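Nitrogenase molybdenum-iron protein alpha chain (Clostridium pasteurianum, PDB 4WES) forms, with the beta chain, the molybdenum-iron component of nitrogenase, which reduces dinitrogen to ammonia with electrons delivered by the iron protein. Local coordinates at residues D125-A130 with I139-T144; T192-I197 with N267-M272; Q335-C340 with G506-A511; H447-V452 with K468-K473. One frame throughout, in Å; residues are numbered along the deposited sequence.

Following the chain from its N terminus, interaction 1 closes a short loop of eight residues, setting helix 120-134 on strand 138-143 of a parallel sheet. Interaction 2 comes next in series and spans 69 residues, bringing helix 182-196 against helix 263-277; its centre lies about 22 Å from that of interaction 1. Interaction 3 joins the start of strand 338-343 to the end of helix 492-507 across 165 residues, and the whole of interaction 4, between helices 446-456 and 465-473, falls within that span. These last two contacts touch, C340 SG lying 3.9 Å from V452 CG1, whereas interactions 1 and 2 are remote from both.

Interaction 1: residues D125-A130 with I139-T144; sequences DAIHEA and IGVYAT
I127 and A130 of the helix receive the end of I139 from the strand, and this small apolar patch is the more closely packed part of the contact. The I139 side chain points at the helix and is extended: with CG1 anti to the carbonyl carbon (chi1 -65°) and chi2 at 171°, its CD1 is carried out to the helix surface. There that one methyl lies 3.8 Å from the backbone O of I127, 4.0 Å from I127 CG2 and 4.3 Å from A130 CB. The other branch of I127 serves the next inward-facing strand residue, its CD1 resting 4.0 Å from V141 CG2 with the two chains roughly perpendicular. V141 was modelled in two conformations, so this outlying touch is looser and less certain. The four residues are buried, and I127 is packed further by V157 and A161 of helix 154-165.

The partly exposed polar residues D125, H128 and E129 take no part in the strand contact; the E129 carboxylate instead accepts backbone N-H groups of K13, A14 and L15 of the beta chain. Farther along the other segment, in the loop, T144 touches the Fe(8)-S(7) cluster. Segments 125-130 and 139-143 run roughly antiparallel (152°), their axes 10.1 Å apart at closest approach. Helix 120-134 belongs to the connection leading from strand 106-107 past the intervening parallel strand 69-74 to strand 138-143, a beta-alpha-beta crossover, the unit of a Rossmann-like alpha/beta domain.

Interaction 2: residues T192-I197 with N267-M272; sequences TVMTDI and NYIAEM
M194 lies along M272, the two thioether chains set head to tail; the axes of 192-196 and 267-272 come within 10.1 Å, at 31° to one another. From the helix 182-196 side, M194 CB starts against two neighbours, with M272 CE at 3.8 Å and I269 CG1 at 4.2 Å. Next along the chain, M194 CG is 3.9 Å from that same M272 methyl. A bend at chi2 (70°) then turns the chain, and M194 SD settles 3.7 Å from M272 CB. The terminal CE, finally, reaches the backbone, 3.6 Å from M272 O. The base of each methionine therefore faces the outer part of the other. One turn of helix 263-277 earlier, I269 completes the interface by lying athwart V193, its CD1 3.8 Å from V193 CG1.

All four side chains are buried. Beyond the two segments, M194 also rests on M273, K276 and Y277, while M272 is covered by I396 and V398. The helix carrying I269 is kinked here: the backbone N of I269 has no partner in the preceding turn and is bonded instead to the side-chain OD1 of N190, one turn before M194. C262, a ligand of the iron-molybdenum cluster, lies about 11 Å from I269, measured between side chains. Between 192-197 and 267-272 themselves the chemistry is apolar and sulfur-rich, which implies that this side-chain contact relies on dispersion and the interlocking shapes of pliable methionine chains, with the N190 bond supplying a directional tie beside it.

Interaction 3: residues Q335-C340 with G506-A511; sequences QGKTAC and GIYTPA
K337 CG stands anti to the carbonyl carbon (chi1 -64°), and the chain then runs extended as far as CE before a turn at chi4 (-68°) sets the ammonium to one side. This places K337 CE 3.9 Å from I507 CG2 and 4.0 Å from Y508 OH. The lysine and isoleucine side chains lie alongside with opposed headings, and the CG2 branch of I507 rests on the aliphatic end of the lysine, with K337 NZ 4.1 Å from I507 CG2. Y508 comes at a slant, and its hydroxyl provides the touch.

The polar ends are joined indirectly. K337 NZ donates to a water 2.8 Å away, and that water gives a weak bond, 3.1 Å, to Y508 OH. The hydroxyl is in turn hydrogen-bonded to the backbone O of K333, near the end of the long helix 306-334. Carbon packing and a water bridge thus act together in a contact at the protein surface.

K337, just ahead of strand 338-343, bonds through its backbone to D361, and its side chain touches M460; strands 361-367 and 460-462 are the neighbours of that strand in the sheet. Beyond Y508 the chain leads to the beta chain, where P510 packs on E333 of that subunit. The end of helix 492-507 thus meets the loop leading from helix 306-334 into an inner parallel strand, a helix-to-strand connection at the edge of an alpha/beta domain.

Interaction 4: residues H447-V452 with K468-K473; sequences HDMEVV and KFVIQK
This is a buried apolar contact between two helices of one alpha/beta domain, in which M449 of helix 446-456 inserts its thioether end against V470 and I471 of helix 465-473. The methionine chain is extended through its first two torsions, CG lying anti to the backbone N (chi1 -172°), and reaches across to helix 465-473. It bends only at chi3 (74°), and that bend lays the terminal methyl over V470. M449 CE is 3.6 Å from V470 CG1 and 3.8 Å from I471 CG1, so one methyl meets both residues. The sulfur keeps to the isoleucine: M449 SD lies 3.8 Å from I471 CG1 and 3.9 Å from I471 CD1. The chain of I471 stands nearly square to that of M449, whereas V470 is met more obliquely.

Two beta chains come close. V470 packs on M65 of one beta chain, and K473 NZ forms salt bridges to E62 of that chain and to D301 of the other. The side chain of I471 is about 11 Å from the bound homocitrate (HCA). Within the fold, M449 and I471 both rest on F461 of strand 460-462, the strand that follows one helix and precedes the other. Helix 446-456 itself links parallel strands 439-441 and 460-462, and its D448 and V452 pack on I441; helix 465-473 lies beside it, its I471 on strand 460-462, the edge strand within this chain.

Interaction 1: residues D125-A130 with I139-T144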
loop_
_atom_site.group_PDB
_atom_site.type_symbol
_atom_site.label_atom_id
_atom_site.label_comp_id
_atom_site.label_asym_id
_atom_site.label_seq_id
_atom_site.Cartn_x
_atom_site.Cartn_y
_atom_site.Cartn_z
ATOM N N ASP A 125 20.608 -2.114 -38.441
ATOM C CA ASP A 125 20.588 -0.883 -37.692
ATOM C C ASP A 125 20.470 -1.093 -36.198
ATOM O O ASP A 125 21.103 -0.377 -35.407
ATOM C CB ASP A 125 19.493 0.054 -38.197
ATOM C CG ASP A 125 19.730 0.586 -39.603
ATOM O OD1 ASP A 125 20.854 0.495 -40.131
ATOM O OD2 ASP A 125 18.735 1.141 -40.179
ATOM N N ALA A 126 19.718 -2.126 -35.797
ATOM C CA ALA A 126 19.598 -2.461 -34.382
ATOM C C ALA A 126 20.892 -2.991 -33.807
ATOM O O ALA A 126 21.258 -2.688 -32.668
ATOM C CB ALA A 126 18.475 -3.465 -34.164
ATOM N N ILE A 127 21.603 -3.818 -34.578
ATOM C CA ILE A 127 22.913 -4.299 -34.137
ATOM C C ILE A 127 23.866 -3.121 -33.893
ATOM O O ILE A 127 24.567 -3.053 -32.877
ATOM C CB ILE A 127 23.521 -5.289 -35.136
ATOM C CG1 ILE A 127 22.706 -6.590 -35.208
ATOM C CG2 ILE A 127 24.985 -5.598 -34.807
ATOM C CD1 ILE A 127 23.002 -7.406 -36.449
ATOM N N HIS A 128 23.906 -2.187 -34.840
ATOM C CA HIS A 128 24.768 -1.018 -34.668
ATOM C C HIS A 128 24.332 -0.143 -33.494
ATOM O O HIS A 128 25.200 0.326 -32.759
ATOM C CB HIS A 128 24.827 -0.198 -35.934
ATOM C CG HIS A 128 25.685 -0.819 -36.994
ATOM N ND1 HIS A 128 27.013 -0.500 -37.146
ATOM C CD2 HIS A 128 25.412 -1.763 -37.936
ATOM C CE1 HIS A 128 27.510 -1.213 -38.140
ATOM N NE2 HIS A 128 26.562 -1.984 -38.645
ATOM N N GLU A 129 23.033 0.057 -33.275
ATOM C CA GLU A 129 22.603 0.792 -32.085
ATOM C C GLU A 129 23.010 0.084 -30.818
ATOM O O GLU A 129 23.492 0.727 -29.889
ATOM C CB GLU A 129 21.101 1.062 -32.121
ATOM C CG GLU A 129 20.696 2.118 -33.125
ATOM C CD GLU A 129 19.201 2.391 -33.262
ATOM O OE1 GLU A 129 18.380 1.708 -32.646
ATOM O OE2 GLU A 129 18.877 3.343 -34.015
ATOM N N ALA A 130 22.839 -1.240 -30.772
ATOM C CA ALA A 130 23.248 -1.973 -29.578
ATOM C C ALA A 130 24.743 -1.828 -29.313
ATOM O O ALA A 130 25.173 -1.650 -28.176
ATOM C CB ALA A 130 22.896 -3.431 -29.713
ATOM N N ILE A 139 27.293 -9.809 -29.523
ATOM C CA ILE A 139 25.862 -9.642 -29.801
ATOM C C ILE A 139 25.330 -10.933 -30.353
ATOM O O ILE A 139 25.983 -11.584 -31.177
ATOM C CB ILE A 139 25.633 -8.462 -30.770
ATOM C CG1 ILE A 139 26.058 -7.154 -30.081
ATOM C CG2 ILE A 139 24.180 -8.416 -31.267
ATOM C CD1 ILE A 139 26.102 -5.935 -30.983
ATOM N N GLY A 140 24.151 -11.351 -29.876
ATOM C CA GLY A 140 23.430 -12.461 -30.480
ATOM C C GLY A 140 22.212 -11.954 -31.230
ATOM O O GLY A 140 21.589 -10.974 -30.823
ATOM N N VAL A 141 21.865 -12.649 -32.318
ATOM C CA VAL A 141 20.684 -12.374 -33.110
ATOM C C VAL A 141 19.877 -13.650 -33.188
ATOM O O VAL A 141 20.399 -14.681 -33.628
ATOM C CB VAL A 141 21.046 -11.976 -34.533
ATOM C CG1 VAL A 141 19.772 -11.763 -35.344
ATOM C CG2 VAL A 141 21.931 -10.739 -34.526
ATOM N N TYR A 142 18.604 -13.600 -32.775
ATOM C CA TYR A 142 17.803 -14.796 -32.612
ATOM C C TYR A 142 16.587 -14.729 -33.532
ATOM O O TYR A 142 15.777 -13.800 -33.417
ATOM C CB TYR A 142 17.356 -14.934 -31.139
ATOM C CG TYR A 142 18.560 -15.022 -30.245
ATOM C CD1 TYR A 142 19.166 -16.225 -29.953
ATOM C CD2 TYR A 142 19.140 -13.883 -29.753
ATOM C CE1 TYR A 142 20.316 -16.280 -29.189
ATOM C CE2 TYR A 142 20.313 -13.900 -29.016
ATOM C CZ TYR A 142 20.899 -15.121 -28.734
ATOM O OH TYR A 142 22.076 -15.187 -28.011
ATOM N N ALA A 143 16.463 -15.702 -34.428
ATOM C CA ALA A 143 15.309 -15.760 -35.304
ATOM C C ALA A 143 14.035 -16.156 -34.539
ATOM O O ALA A 143 14.081 -16.853 -33.541
ATOM C CB ALA A 143 15.543 -16.735 -36.447
ATOM N N THR A 144 12.922 -15.717 -35.093
ATOM C CA THR A 144 11.583 -16.000 -34.614
ATOM C C THR A 144 10.747 -16.467 -35.817
ATOM O O THR A 144 11.213 -16.412 -36.957
ATOM C CB THR A 144 10.949 -14.766 -33.975
ATOM O OG1 THR A 144 10.839 -13.754 -34.953
ATOM C CG2 THR A 144 11.720 -14.320 -32.773
#

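Interaction 2: residues T192-I197 with N267-M272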
loop_
_atom_site.group_PDB
_atom_site.type_symbol
_atom_site.label_atom_id
_atom_site.label_comp_id
_atom_site.label_asym_id
_atom_site.label_seq_id
_atom_site.Cartn_x
_atom_site.Cartn_y
_atom_site.Cartn_z
ATOM N N THR A 192 26.241 -23.487 -32.424
ATOM C CA THR A 192 26.964 -22.227 -32.618
ATOM C C THR A 192 27.874 -21.910 -31.442
ATOM O O THR A 192 28.997 -21.419 -31.619
ATOM C CB THR A 192 25.971 -21.098 -32.936
ATOM O OG1 THR A 192 25.412 -21.348 -34.226
ATOM C CG2 THR A 192 26.594 -19.734 -32.842
ATOM N N VAL A 193 27.446 -22.207 -30.216
ATOM C CA VAL A 193 28.344 -22.012 -29.081
ATOM C C VAL A 193 29.613 -22.857 -29.259
ATOM O O VAL A 193 30.736 -22.369 -29.033
ATOM C CB VAL A 193 27.616 -22.363 -27.758
ATOM C CG1 VAL A 193 28.603 -22.413 -26.600
ATOM C CG2 VAL A 193 26.529 -21.343 -27.461
ATOM N N MET A 194 29.445 -24.116 -29.646
ATOM C CA MET A 194 30.597 -25.004 -29.793
ATOM C C MET A 194 31.600 -24.496 -30.804
ATOM O O MET A 194 32.795 -24.465 -30.521
ATOM C CB MET A 194 30.143 -26.409 -30.157
ATOM C CG MET A 194 31.286 -27.412 -30.220
ATOM S SD MET A 194 31.941 -27.774 -28.574
ATOM C CE MET A 194 33.541 -28.431 -29.044
ATOM N N THR A 195 31.139 -24.174 -32.002
ATOM C CA THR A 195 32.080 -23.849 -33.062
ATOM C C THR A 195 32.547 -22.420 -33.033
ATOM O O THR A 195 33.670 -22.139 -33.456
ATOM C CB THR A 195 31.521 -24.196 -34.434
ATOM O OG1 THR A 195 30.348 -23.454 -34.677
ATOM C CG2 THR A 195 31.187 -25.685 -34.550
ATOM N N ASP A 196 31.702 -21.506 -32.559
ATOM C CA ASP A 196 32.006 -20.081 -32.735
ATOM C C ASP A 196 32.404 -19.368 -31.449
ATOM O O ASP A 196 32.850 -18.213 -31.511
ATOM C CB ASP A 196 30.809 -19.361 -33.397
ATOM C CG ASP A 196 30.457 -19.918 -34.757
ATOM O OD1 ASP A 196 31.183 -20.777 -35.274
ATOM O OD2 ASP A 196 29.411 -19.521 -35.292
ATOM N N ILE A 197 32.236 -20.040 -30.311
ATOM C CA ILE A 197 32.559 -19.438 -29.019
ATOM C C ILE A 197 33.620 -20.257 -28.260
ATOM O O ILE A 197 34.689 -19.768 -27.927
ATOM C CB ILE A 197 31.295 -19.128 -28.144
ATOM C CG1 ILE A 197 30.276 -18.338 -28.953
ATOM C CG2 ILE A 197 31.726 -18.413 -26.876
ATOM C CD1 ILE A 197 28.998 -18.045 -28.202
ATOM N N ASN A 267 24.101 -31.826 -23.599
ATOM C CA ASN A 267 24.874 -33.024 -23.911
ATOM C C ASN A 267 25.583 -32.909 -25.261
ATOM O O ASN A 267 26.617 -33.546 -25.468
ATOM C CB ASN A 267 24.069 -34.336 -23.830
ATOM C CG ASN A 267 23.069 -34.535 -24.960
ATOM O OD1 ASN A 267 23.333 -35.348 -25.847
ATOM N ND2 ASN A 267 21.945 -33.835 -24.923
ATOM N N TYR A 268 25.021 -32.113 -26.169
ATOM C CA TYR A 268 25.642 -31.899 -27.479
ATOM C C TYR A 268 27.077 -31.364 -27.291
ATOM O O TYR A 268 28.050 -31.921 -27.830
ATOM C CB TYR A 268 24.843 -30.911 -28.335
ATOM C CG TYR A 268 23.343 -31.164 -28.309
ATOM C CD1 TYR A 268 22.734 -32.058 -29.176
ATOM C CD2 TYR A 268 22.533 -30.465 -27.419
ATOM C CE1 TYR A 268 21.366 -32.292 -29.105
ATOM C CE2 TYR A 268 21.185 -30.703 -27.350
ATOM C CZ TYR A 268 20.598 -31.597 -28.203
ATOM O OH TYR A 268 19.224 -31.830 -28.192
ATOM N N ILE A 269 27.195 -30.289 -26.523
ATOM C CA ILE A 269 28.502 -29.702 -26.166
ATOM C C ILE A 269 29.368 -30.655 -25.352
ATOM O O ILE A 269 30.582 -30.740 -25.587
ATOM C CB ILE A 269 28.313 -28.334 -25.498
ATOM C CG1 ILE A 269 28.086 -27.265 -26.565
ATOM C CG2 ILE A 269 29.497 -27.951 -24.630
ATOM C CD1 ILE A 269 27.530 -25.970 -26.041
ATOM N N ALA A 270 28.779 -31.401 -24.415
ATOM C CA ALA A 270 29.572 -32.358 -23.657
ATOM C C ALA A 270 30.245 -33.356 -24.582
ATOM O O ALA A 270 31.450 -33.635 -24.477
ATOM C CB ALA A 270 28.735 -33.072 -22.620
ATOM N N GLU A 271 29.473 -33.912 -25.508
ATOM C CA GLU A 271 30.009 -34.852 -26.488
ATOM C C GLU A 271 31.085 -34.208 -27.353
ATOM O O GLU A 271 32.157 -34.800 -27.588
ATOM C CB GLU A 271 28.890 -35.360 -27.379
ATOM C CG GLU A 271 27.846 -36.271 -26.761
ATOM C CD GLU A 271 26.687 -36.613 -27.711
ATOM O OE1 GLU A 271 26.655 -36.103 -28.864
ATOM O OE2 GLU A 271 25.804 -37.395 -27.313
ATOM N N MET A 272 30.784 -33.037 -27.888
ATOM C CA MET A 272 31.712 -32.396 -28.822
ATOM C C MET A 272 33.001 -31.964 -28.151
ATOM O O MET A 272 34.062 -32.017 -28.768
ATOM C CB MET A 272 31.051 -31.238 -29.571
ATOM C CG MET A 272 29.983 -31.726 -30.527
ATOM S SD MET A 272 29.247 -30.467 -31.585
ATOM C CE MET A 272 28.155 -29.651 -30.428
#

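Interaction 3: residues Q335-C340 with G506-A511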
loop_
_atom_site.group_PDB
_atom_site.type_symbol
_atom_site.label_atom_id
_atom_site.label_comp_id
_atom_site.label_asym_id
_atom_site.label_seq_id
_atom_site.Cartn_x
_atom_site.Cartn_y
_atom_site.Cartn_z
ATOM N N GLN A 335 7.023 -37.305 5.417
ATOM C CA GLN A 335 7.110 -38.699 5.077
ATOM C C GLN A 335 5.720 -39.315 4.925
ATOM O O GLN A 335 4.777 -38.991 5.657
ATOM C CB GLN A 335 7.988 -39.503 6.023
ATOM C CG GLN A 335 7.457 -39.592 7.395
ATOM C CD GLN A 335 8.464 -40.263 8.337
ATOM O OE1 GLN A 335 9.335 -41.031 7.904
ATOM N NE2 GLN A 335 8.356 -39.967 9.611
ATOM N N GLY A 336 5.624 -40.231 3.974
ATOM C CA GLY A 336 4.356 -40.905 3.695
ATOM C C GLY A 336 3.469 -40.221 2.720
ATOM O O GLY A 336 2.397 -40.751 2.395
ATOM N N LYS A 337 3.860 -39.056 2.242
ATOM C CA LYS A 337 3.079 -38.357 1.240
ATOM C C LYS A 337 3.503 -38.778 -0.155
ATOM O O LYS A 337 4.564 -39.384 -0.349
ATOM C CB LYS A 337 3.245 -36.863 1.446
ATOM C CG LYS A 337 2.691 -36.440 2.782
ATOM C CD LYS A 337 2.834 -34.992 3.057
ATOM C CE LYS A 337 2.456 -34.638 4.455
ATOM N NZ LYS A 337 1.001 -34.826 4.658
ATOM N N THR A 338 2.659 -38.490 -1.131
ATOM C CA THR A 338 2.905 -38.855 -2.522
ATOM C C THR A 338 3.010 -37.611 -3.403
ATOM O O THR A 338 2.422 -36.559 -3.137
ATOM C CB THR A 338 1.776 -39.766 -3.068
ATOM O OG1 THR A 338 0.545 -39.057 -2.973
ATOM C CG2 THR A 338 1.724 -41.071 -2.303
ATOM N N ALA A 339 3.753 -37.784 -4.499
ATOM C CA ALA A 339 4.050 -36.687 -5.416
ATOM C C ALA A 339 3.972 -37.130 -6.859
ATOM O O ALA A 339 4.230 -38.298 -7.197
ATOM C CB ALA A 339 5.429 -36.113 -5.124
ATOM N N CYS A 340 3.719 -36.144 -7.721
ATOM C CA CYS A 340 3.932 -36.264 -9.166
ATOM C C CYS A 340 4.895 -35.131 -9.585
ATOM O O CYS A 340 4.869 -34.072 -8.986
ATOM C CB CYS A 340 2.611 -36.130 -9.916
ATOM S SG CYS A 340 1.278 -37.191 -9.351
ATOM N N GLY A 506 4.065 -25.106 2.265
ATOM C CA GLY A 506 2.966 -25.308 1.342
ATOM C C GLY A 506 1.961 -26.333 1.825
ATOM O O GLY A 506 0.745 -26.093 1.798
ATOM N N ILE A 507 2.448 -27.487 2.282
ATOM C CA ILE A 507 1.569 -28.552 2.690
ATOM C C ILE A 507 0.719 -28.142 3.879
ATOM O O ILE A 507 -0.455 -28.501 3.937
ATOM C CB ILE A 507 2.387 -29.822 3.038
ATOM C CG1 ILE A 507 3.008 -30.465 1.796
ATOM C CG2 ILE A 507 1.569 -30.846 3.819
ATOM C CD1 ILE A 507 2.042 -31.114 0.820
ATOM N N TYR A 508 1.308 -27.408 4.805
ATOM C CA TYR A 508 0.670 -27.080 6.092
ATOM C C TYR A 508 -0.019 -25.717 6.102
ATOM O O TYR A 508 -0.494 -25.271 7.150
ATOM C CB TYR A 508 1.691 -27.262 7.235
ATOM C CG TYR A 508 2.011 -28.717 7.440
ATOM C CD1 TYR A 508 1.281 -29.488 8.298
ATOM C CD2 TYR A 508 3.053 -29.333 6.784
ATOM C CE1 TYR A 508 1.555 -30.819 8.491
ATOM C CE2 TYR A 508 3.318 -30.666 6.941
ATOM C CZ TYR A 508 2.571 -31.422 7.804
ATOM O OH TYR A 508 2.830 -32.764 7.997
ATOM N N THR A 509 -0.157 -25.094 4.934
ATOM C CA THR A 509 -0.958 -23.861 4.831
ATOM C C THR A 509 -2.393 -24.142 5.295
ATOM O O THR A 509 -3.063 -25.022 4.771
ATOM C CB THR A 509 -0.933 -23.385 3.372
ATOM O OG1 THR A 509 0.390 -22.907 3.059
ATOM C CG2 THR A 509 -1.898 -22.261 3.109
ATOM N N PRO A 510 -2.906 -23.377 6.276
ATOM C CA PRO A 510 -4.226 -23.731 6.840
ATOM C C PRO A 510 -5.369 -23.678 5.859
ATOM O O PRO A 510 -6.344 -24.424 6.034
ATOM C CB PRO A 510 -4.377 -22.746 7.989
ATOM C CG PRO A 510 -2.970 -22.466 8.424
ATOM C CD PRO A 510 -2.203 -22.408 7.125
ATOM N N ALA A 511 -5.313 -22.781 4.874
ATOM C CA ALA A 511 -6.476 -22.570 4.009
ATOM C C ALA A 511 -6.896 -23.812 3.233
ATOM O O ALA A 511 -8.041 -23.895 2.795
ATOM C CB ALA A 511 -6.236 -21.405 3.061
HETATM O O HOH W 1 0.076 -33.645 7.024
#

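Interaction 4: residues H447-V452 with K468-K473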
loop_
_atom_site.group_PDB
_atom_site.type_symbol
_atom_site.label_atom_id
_atom_site.label_comp_id
_atom_site.label_asym_id
_atom_site.label_seq_id
_atom_site.Cartn_x
_atom_site.Cartn_y
_atom_site.Cartn_z
ATOM N N HIS A 447 -5.845 -33.075 -20.033
ATOM C CA HIS A 447 -6.655 -34.264 -19.843
ATOM C C HIS A 447 -5.929 -35.315 -19.022
ATOM O O HIS A 447 -6.483 -35.872 -18.055
ATOM C CB HIS A 447 -7.048 -34.863 -21.218
ATOM C CG HIS A 447 -7.546 -36.256 -21.117
ATOM N ND1 HIS A 447 -8.834 -36.554 -20.708
ATOM C CD2 HIS A 447 -6.906 -37.446 -21.259
ATOM C CE1 HIS A 447 -8.957 -37.861 -20.611
ATOM N NE2 HIS A 447 -7.815 -38.432 -20.948
ATOM N N ASP A 448 -4.692 -35.627 -19.407
ATOM C CA ASP A 448 -3.944 -36.660 -18.730
ATOM C C ASP A 448 -3.776 -36.290 -17.246
ATOM O O ASP A 448 -3.923 -37.122 -16.343
ATOM C CB ASP A 448 -2.541 -36.786 -19.329
ATOM C CG ASP A 448 -2.486 -37.138 -20.779
ATOM O OD1 ASP A 448 -3.436 -37.780 -21.298
ATOM O OD2 ASP A 448 -1.453 -36.734 -21.376
ATOM N N MET A 449 -3.426 -35.033 -17.015
ATOM C CA MET A 449 -3.160 -34.580 -15.655
ATOM C C MET A 449 -4.414 -34.722 -14.762
ATOM O O MET A 449 -4.315 -35.129 -13.592
ATOM C CB MET A 449 -2.663 -33.141 -15.671
ATOM C CG MET A 449 -2.191 -32.697 -14.307
ATOM S SD MET A 449 -1.692 -30.961 -14.223
ATOM C CE MET A 449 -3.300 -30.174 -14.262
ATOM N N GLU A 450 -5.569 -34.369 -15.321
ATOM C CA GLU A 450 -6.785 -34.466 -14.537
ATOM C C GLU A 450 -7.124 -35.900 -14.160
ATOM O O GLU A 450 -7.573 -36.150 -13.068
ATOM C CB GLU A 450 -7.930 -33.824 -15.266
ATOM C CG GLU A 450 -7.872 -32.280 -15.206
ATOM C CD GLU A 450 -9.261 -31.686 -15.278
ATOM O OE1 GLU A 450 -9.665 -30.990 -14.289
ATOM O OE2 GLU A 450 -9.953 -31.967 -16.313
ATOM N N VAL A 451 -6.876 -36.848 -15.064
ATOM C CA VAL A 451 -7.102 -38.258 -14.743
ATOM C C VAL A 451 -6.162 -38.697 -13.612
ATOM O O VAL A 451 -6.582 -39.341 -12.651
ATOM C CB VAL A 451 -6.974 -39.176 -15.967
ATOM C CG1 VAL A 451 -7.133 -40.613 -15.562
ATOM C CG2 VAL A 451 -8.020 -38.815 -17.009
ATOM N N VAL A 452 -4.874 -38.342 -13.717
ATOM C CA VAL A 452 -3.891 -38.652 -12.675
ATOM C C VAL A 452 -4.343 -38.099 -11.320
ATOM O O VAL A 452 -4.320 -38.819 -10.305
ATOM C CB VAL A 452 -2.521 -38.106 -13.035
ATOM C CG1 VAL A 452 -1.588 -38.127 -11.829
ATOM C CG2 VAL A 452 -1.935 -38.884 -14.217
ATOM N N LYS A 468 0.066 -24.877 -12.319
ATOM C CA LYS A 468 0.049 -24.669 -10.857
ATOM C C LYS A 468 -1.382 -24.393 -10.345
ATOM O O LYS A 468 -1.835 -25.047 -9.407
ATOM C CB LYS A 468 0.933 -23.484 -10.457
ATOM C CG LYS A 468 0.917 -23.244 -8.955
ATOM C CD LYS A 468 1.675 -21.983 -8.552
ATOM C CE LYS A 468 1.668 -21.719 -7.067
ATOM N NZ LYS A 468 2.653 -22.537 -6.321
ATOM N N PHE A 469 -2.024 -23.387 -10.908
ATOM C CA PHE A 469 -3.318 -22.968 -10.373
ATOM C C PHE A 469 -4.448 -23.945 -10.742
ATOM O O PHE A 469 -5.426 -24.035 -10.008
ATOM C CB PHE A 469 -3.630 -21.522 -10.744
ATOM C CG PHE A 469 -2.587 -20.576 -10.251
ATOM C CD1 PHE A 469 -2.386 -20.382 -8.887
ATOM C CD2 PHE A 469 -1.796 -19.859 -11.142
ATOM C CE1 PHE A 469 -1.389 -19.548 -8.420
ATOM C CE2 PHE A 469 -0.813 -19.017 -10.676
ATOM C CZ PHE A 469 -0.604 -18.863 -9.335
ATOM N N VAL A 470 -4.307 -24.649 -11.853
ATOM C CA VAL A 470 -5.273 -25.694 -12.193
ATOM C C VAL A 470 -5.289 -26.724 -11.086
ATOM O O VAL A 470 -6.349 -27.148 -10.611
ATOM C CB VAL A 470 -4.897 -26.369 -13.549
ATOM C CG1 VAL A 470 -5.756 -27.586 -13.836
ATOM C CG2 VAL A 470 -4.976 -25.360 -14.686
ATOM N N ILE A 471 -4.102 -27.151 -10.669
ATOM C CA ILE A 471 -3.959 -28.168 -9.644
ATOM C C ILE A 471 -4.485 -27.611 -8.286
ATOM O O ILE A 471 -5.242 -28.275 -7.567
ATOM C CB ILE A 471 -2.474 -28.594 -9.511
ATOM C CG1 ILE A 471 -1.995 -29.252 -10.802
ATOM C CG2 ILE A 471 -2.289 -29.518 -8.304
ATOM C CD1 ILE A 471 -0.467 -29.246 -10.946
ATOM N N GLN A 472 -4.083 -26.393 -7.953
ATOM C CA GLN A 472 -4.466 -25.838 -6.650
ATOM C C GLN A 472 -5.955 -25.485 -6.549
ATOM O O GLN A 472 -6.514 -25.565 -5.457
ATOM C CB GLN A 472 -3.571 -24.667 -6.263
ATOM C CG GLN A 472 -2.127 -25.103 -6.136
ATOM C CD GLN A 472 -1.230 -24.234 -5.295
ATOM O OE1 GLN A 472 -0.217 -24.732 -4.767
ATOM N NE2 GLN A 472 -1.523 -22.954 -5.182
ATOM N N LYS A 473 -6.605 -25.148 -7.661
ATOM C CA LYS A 473 -8.053 -24.938 -7.653
ATOM C C LYS A 473 -8.763 -26.213 -7.178
ATOM O O LYS A 473 -9.853 -26.151 -6.608
ATOM C CB LYS A 473 -8.593 -24.566 -9.032
ATOM C CG LYS A 473 -8.341 -23.147 -9.496
ATOM C CD LYS A 473 -9.112 -22.073 -8.780
ATOM C CE LYS A 473 -8.915 -20.754 -9.489
ATOM N NZ LYS A 473 -9.626 -19.626 -8.823
#